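Local coordinates for protein profilin-2 (Acanthamoeba castellanii, PDB 1F2K) that binds monomeric actin, preventing its polymerization at high concentration and enhancing it at low, and also binds poly-L-proline and PIP2, at residues 78-87 with 99-110. Sequence-based numbering, arbitrary orientation.
Sequences YGKKGSAGVI and VYNEKIQPGTAA
G79 O is gripped twice, by V86 N at 3.1 Å and by a water that donates to G79 O at 2.6 Å and also reaches Y100 OH at 2.7 Å. The water lies in the plane of the Y100 ring, tying the phenol end to strand 76-81. The backbone of Y100 pairs with G85 as an antiparallel hydrogen-bonded pair: Y100 N reaches G85 O at 3.0 Å (161° at the hydrogen), whereas the return bond from G85 N to Y100 O is weak (136°). With chi1 at 56°, CG of Y100 stands between its own N and carbonyl carbon, and the ring lies back over G85, whose CA makes a CH-pi contact 3.9 Å from the ring centroid. P106 CA covers the opposite face toward the rim, while S83 O and I87 CD1 meet its edge. I87 then bridges to the helix: its CG1 touches A109 CB at 3.9 Å, and its CD1 packs against A110 CB and over the centre of the Y78 ring. Y78 OH hydrogen-bonds E114 OE2 of the same helix. The contact thus joins the beta hairpin 84-90/94-100, with strand 76-81 alongside 84-90, to the N-terminal end of helix 106-121, which also carries the actin-binding site K115.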
loop_
_atom_site.group_PDB
_atom_site.type_symbol
_atom_site.label_atom_id
_atom_site.label_comp_id
_atom_site.label_asym_id
_atom_site.label_seq_id
_atom_site.Cartn_x
_atom_site.Cartn_y
_atom_site.Cartn_z
ATOM N N TYR A 78 -1.275 -2.991 -7.148
ATOM C CA TYR A 78 -2.151 -3.846 -6.378
ATOM C C TYR A 78 -1.694 -5.270 -6.520
ATOM O O TYR A 78 -1.372 -5.713 -7.622
ATOM C CB TYR A 78 -3.571 -3.805 -6.925
ATOM C CG TYR A 78 -4.372 -2.536 -6.828
ATOM C CD1 TYR A 78 -3.843 -1.338 -6.339
ATOM C CD2 TYR A 78 -5.657 -2.518 -7.295
ATOM C CE1 TYR A 78 -4.622 -0.135 -6.335
ATOM C CE2 TYR A 78 -6.424 -1.353 -7.298
ATOM C CZ TYR A 78 -5.918 -0.164 -6.824
ATOM O OH TYR A 78 -6.737 0.970 -6.896
ATOM N N GLY A 79 -1.727 -5.985 -5.407
ATOM C CA GLY A 79 -1.369 -7.388 -5.372
ATOM C C GLY A 79 -2.563 -8.177 -4.846
ATOM O O GLY A 79 -3.479 -7.607 -4.245
ATOM N N LYS A 80 -2.603 -9.482 -5.112
ATOM C CA LYS A 80 -3.688 -10.313 -4.583
ATOM C C LYS A 80 -3.125 -11.668 -4.192
ATOM O O LYS A 80 -2.075 -12.090 -4.712
ATOM C CB LYS A 80 -4.855 -10.459 -5.576
ATOM C CG LYS A 80 -4.735 -11.545 -6.614
ATOM C CD LYS A 80 -6.105 -12.110 -7.054
ATOM C CE LYS A 80 -7.025 -11.046 -7.688
ATOM N NZ LYS A 80 -8.248 -11.586 -8.402
ATOM N N LYS A 81 -3.781 -12.298 -3.219
ATOM C CA LYS A 81 -3.399 -13.615 -2.689
ATOM C C LYS A 81 -4.681 -14.252 -2.192
ATOM O O LYS A 81 -5.051 -14.103 -1.020
ATOM C CB LYS A 81 -2.440 -13.500 -1.502
ATOM C CG LYS A 81 -2.162 -14.861 -0.855
ATOM C CD LYS A 81 -1.321 -14.770 0.416
ATOM C CE LYS A 81 -0.899 -16.157 0.943
ATOM N NZ LYS A 81 -0.350 -16.076 2.352
ATOM N N GLY A 82 -5.355 -14.972 -3.078
ATOM C CA GLY A 82 -6.600 -15.585 -2.675
ATOM C C GLY A 82 -7.590 -14.474 -2.348
ATOM O O GLY A 82 -7.635 -13.471 -3.043
ATOM N N SER A 83 -8.374 -14.649 -1.292
ATOM C CA SER A 83 -9.363 -13.668 -0.899
ATOM C C SER A 83 -8.736 -12.353 -0.399
ATOM O O SER A 83 -9.387 -11.290 -0.399
ATOM C CB SER A 83 -10.255 -14.267 0.181
ATOM O OG SER A 83 -11.237 -15.099 -0.402
ATOM N N ALA A 84 -7.472 -12.449 0.014
ATOM C CA ALA A 84 -6.704 -11.315 0.514
ATOM C C ALA A 84 -6.064 -10.494 -0.611
ATOM O O ALA A 84 -6.323 -10.719 -1.823
ATOM C CB ALA A 84 -5.629 -11.803 1.491
ATOM N N GLY A 85 -5.268 -9.509 -0.191
ATOM C CA GLY A 85 -4.574 -8.631 -1.119
ATOM C C GLY A 85 -4.091 -7.338 -0.492
ATOM O O GLY A 85 -4.328 -7.050 0.680
ATOM N N VAL A 86 -3.413 -6.536 -1.291
ATOM C CA VAL A 86 -2.883 -5.283 -0.802
ATOM C C VAL A 86 -3.068 -4.210 -1.849
ATOM O O VAL A 86 -2.818 -4.447 -3.047
ATOM C CB VAL A 86 -1.380 -5.415 -0.509
ATOM C CG1 VAL A 86 -0.654 -5.844 -1.751
ATOM C CG2 VAL A 86 -0.820 -4.089 -0.025
ATOM N N ILE A 87 -3.528 -3.035 -1.412
ATOM C CA ILE A 87 -3.700 -1.897 -2.331
ATOM C C ILE A 87 -2.577 -0.899 -2.044
ATOM O O ILE A 87 -2.458 -0.446 -0.898
ATOM C CB ILE A 87 -5.028 -1.167 -2.079
ATOM C CG1 ILE A 87 -6.200 -2.143 -2.150
ATOM C CG2 ILE A 87 -5.215 -0.093 -3.078
ATOM C CD1 ILE A 87 -6.477 -2.718 -3.515
ATOM N N VAL A 99 -3.660 -3.474 3.343
ATOM C CA VAL A 99 -3.968 -4.881 3.123
ATOM C C VAL A 99 -5.376 -5.159 3.626
ATOM O O VAL A 99 -5.848 -4.539 4.573
ATOM C CB VAL A 99 -2.941 -5.864 3.838
ATOM C CG1 VAL A 99 -1.513 -5.300 3.773
ATOM C CG2 VAL A 99 -3.334 -6.119 5.246
ATOM N N TYR A 100 -6.049 -6.095 2.985
ATOM C CA TYR A 100 -7.400 -6.423 3.374
ATOM C C TYR A 100 -7.438 -7.925 3.392
ATOM O O TYR A 100 -6.627 -8.580 2.743
ATOM C CB TYR A 100 -8.379 -5.851 2.356
ATOM C CG TYR A 100 -8.109 -6.301 0.942
ATOM C CD1 TYR A 100 -8.541 -7.555 0.496
ATOM C CD2 TYR A 100 -7.421 -5.489 0.045
ATOM C CE1 TYR A 100 -8.295 -7.983 -0.809
ATOM C CE2 TYR A 100 -7.167 -5.906 -1.267
ATOM C CZ TYR A 100 -7.611 -7.160 -1.685
ATOM O OH TYR A 100 -7.365 -7.590 -2.972
ATOM N N ASN A 101 -8.372 -8.476 4.144
ATOM C CA ASN A 101 -8.463 -9.918 4.273
ATOM C C ASN A 101 -9.728 -10.419 3.628
ATOM O O ASN A 101 -10.517 -9.650 3.070
ATOM C CB ASN A 101 -8.495 -10.289 5.747
ATOM C CG ASN A 101 -9.681 -9.661 6.479
ATOM O OD1 ASN A 101 -10.489 -8.952 5.869
ATOM N ND2 ASN A 101 -9.797 -9.915 7.781
ATOM N N GLU A 102 -9.914 -11.724 3.749
ATOM C CA GLU A 102 -11.073 -12.403 3.215
ATOM C C GLU A 102 -12.350 -11.573 3.310
ATOM O O GLU A 102 -13.021 -11.334 2.297
ATOM C CB GLU A 102 -11.274 -13.696 3.991
ATOM C CG GLU A 102 -10.285 -14.786 3.627
ATOM C CD GLU A 102 -11.009 -16.061 3.184
ATOM O OE1 GLU A 102 -12.195 -16.217 3.609
ATOM O OE2 GLU A 102 -10.398 -16.884 2.440
ATOM N N LYS A 103 -12.661 -11.155 4.545
ATOM C CA LYS A 103 -13.859 -10.378 4.891
ATOM C C LYS A 103 -14.053 -9.051 4.163
ATOM O O LYS A 103 -15.116 -8.445 4.264
ATOM C CB LYS A 103 -13.898 -10.092 6.405
ATOM C CG LYS A 103 -14.168 -11.292 7.312
ATOM C CD LYS A 103 -12.890 -12.070 7.649
ATOM C CE LYS A 103 -13.064 -12.846 8.964
ATOM N NZ LYS A 103 -11.915 -13.754 9.299
ATOM N N ILE A 104 -13.044 -8.601 3.421
ATOM C CA ILE A 104 -13.142 -7.328 2.710
ATOM C C ILE A 104 -13.187 -7.374 1.182
ATOM O O ILE A 104 -12.487 -8.143 0.536
ATOM C CB ILE A 104 -12.010 -6.355 3.163
ATOM C CG1 ILE A 104 -12.245 -5.977 4.634
ATOM C CG2 ILE A 104 -12.000 -5.087 2.283
ATOM C CD1 ILE A 104 -10.977 -5.514 5.423
ATOM N N GLN A 105 -14.041 -6.512 0.635
ATOM C CA GLN A 105 -14.250 -6.353 -0.795
ATOM C C GLN A 105 -13.035 -5.657 -1.368
ATOM O O GLN A 105 -12.793 -4.504 -1.031
ATOM C CB GLN A 105 -15.423 -5.420 -1.015
ATOM C CG GLN A 105 -16.772 -6.041 -0.962
ATOM C CD GLN A 105 -17.258 -6.411 -2.338
ATOM O OE1 GLN A 105 -16.631 -7.252 -3.029
ATOM N NE2 GLN A 105 -18.379 -5.788 -2.764
ATOM N N PRO A 106 -12.267 -6.321 -2.241
ATOM C CA PRO A 106 -11.086 -5.665 -2.812
ATOM C C PRO A 106 -11.283 -4.227 -3.222
ATOM O O PRO A 106 -10.540 -3.362 -2.791
ATOM C CB PRO A 106 -10.725 -6.574 -3.973
ATOM C CG PRO A 106 -10.886 -7.971 -3.296
ATOM C CD PRO A 106 -12.267 -7.762 -2.561
ATOM N N GLY A 107 -12.296 -3.969 -4.037
ATOM C CA GLY A 107 -12.595 -2.610 -4.470
ATOM C C GLY A 107 -12.991 -1.672 -3.333
ATOM O O GLY A 107 -12.944 -0.461 -3.490
ATOM N N THR A 108 -13.427 -2.213 -2.197
ATOM C CA THR A 108 -13.757 -1.374 -1.049
ATOM C C THR A 108 -12.431 -0.846 -0.507
ATOM O O THR A 108 -12.306 0.312 -0.111
ATOM C CB THR A 108 -14.446 -2.191 0.068
ATOM O OG1 THR A 108 -15.787 -2.464 -0.308
ATOM C CG2 THR A 108 -14.473 -1.441 1.379
ATOM N N ALA A 109 -11.430 -1.716 -0.496
ATOM C CA ALA A 109 -10.147 -1.316 0.019
ATOM C C ALA A 109 -9.454 -0.346 -0.940
ATOM O O ALA A 109 -8.760 0.554 -0.483
ATOM C CB ALA A 109 -9.271 -2.554 0.263
ATOM N N ALA A 110 -9.652 -0.526 -2.254
ATOM C CA ALA A 110 -8.977 0.305 -3.234
ATOM C C ALA A 110 -9.523 1.708 -3.114
ATOM O O ALA A 110 -8.784 2.667 -3.221
ATOM C CB ALA A 110 -9.233 -0.228 -4.657
HETATM O O HOH W 1 -5.721 -6.492 -4.816
#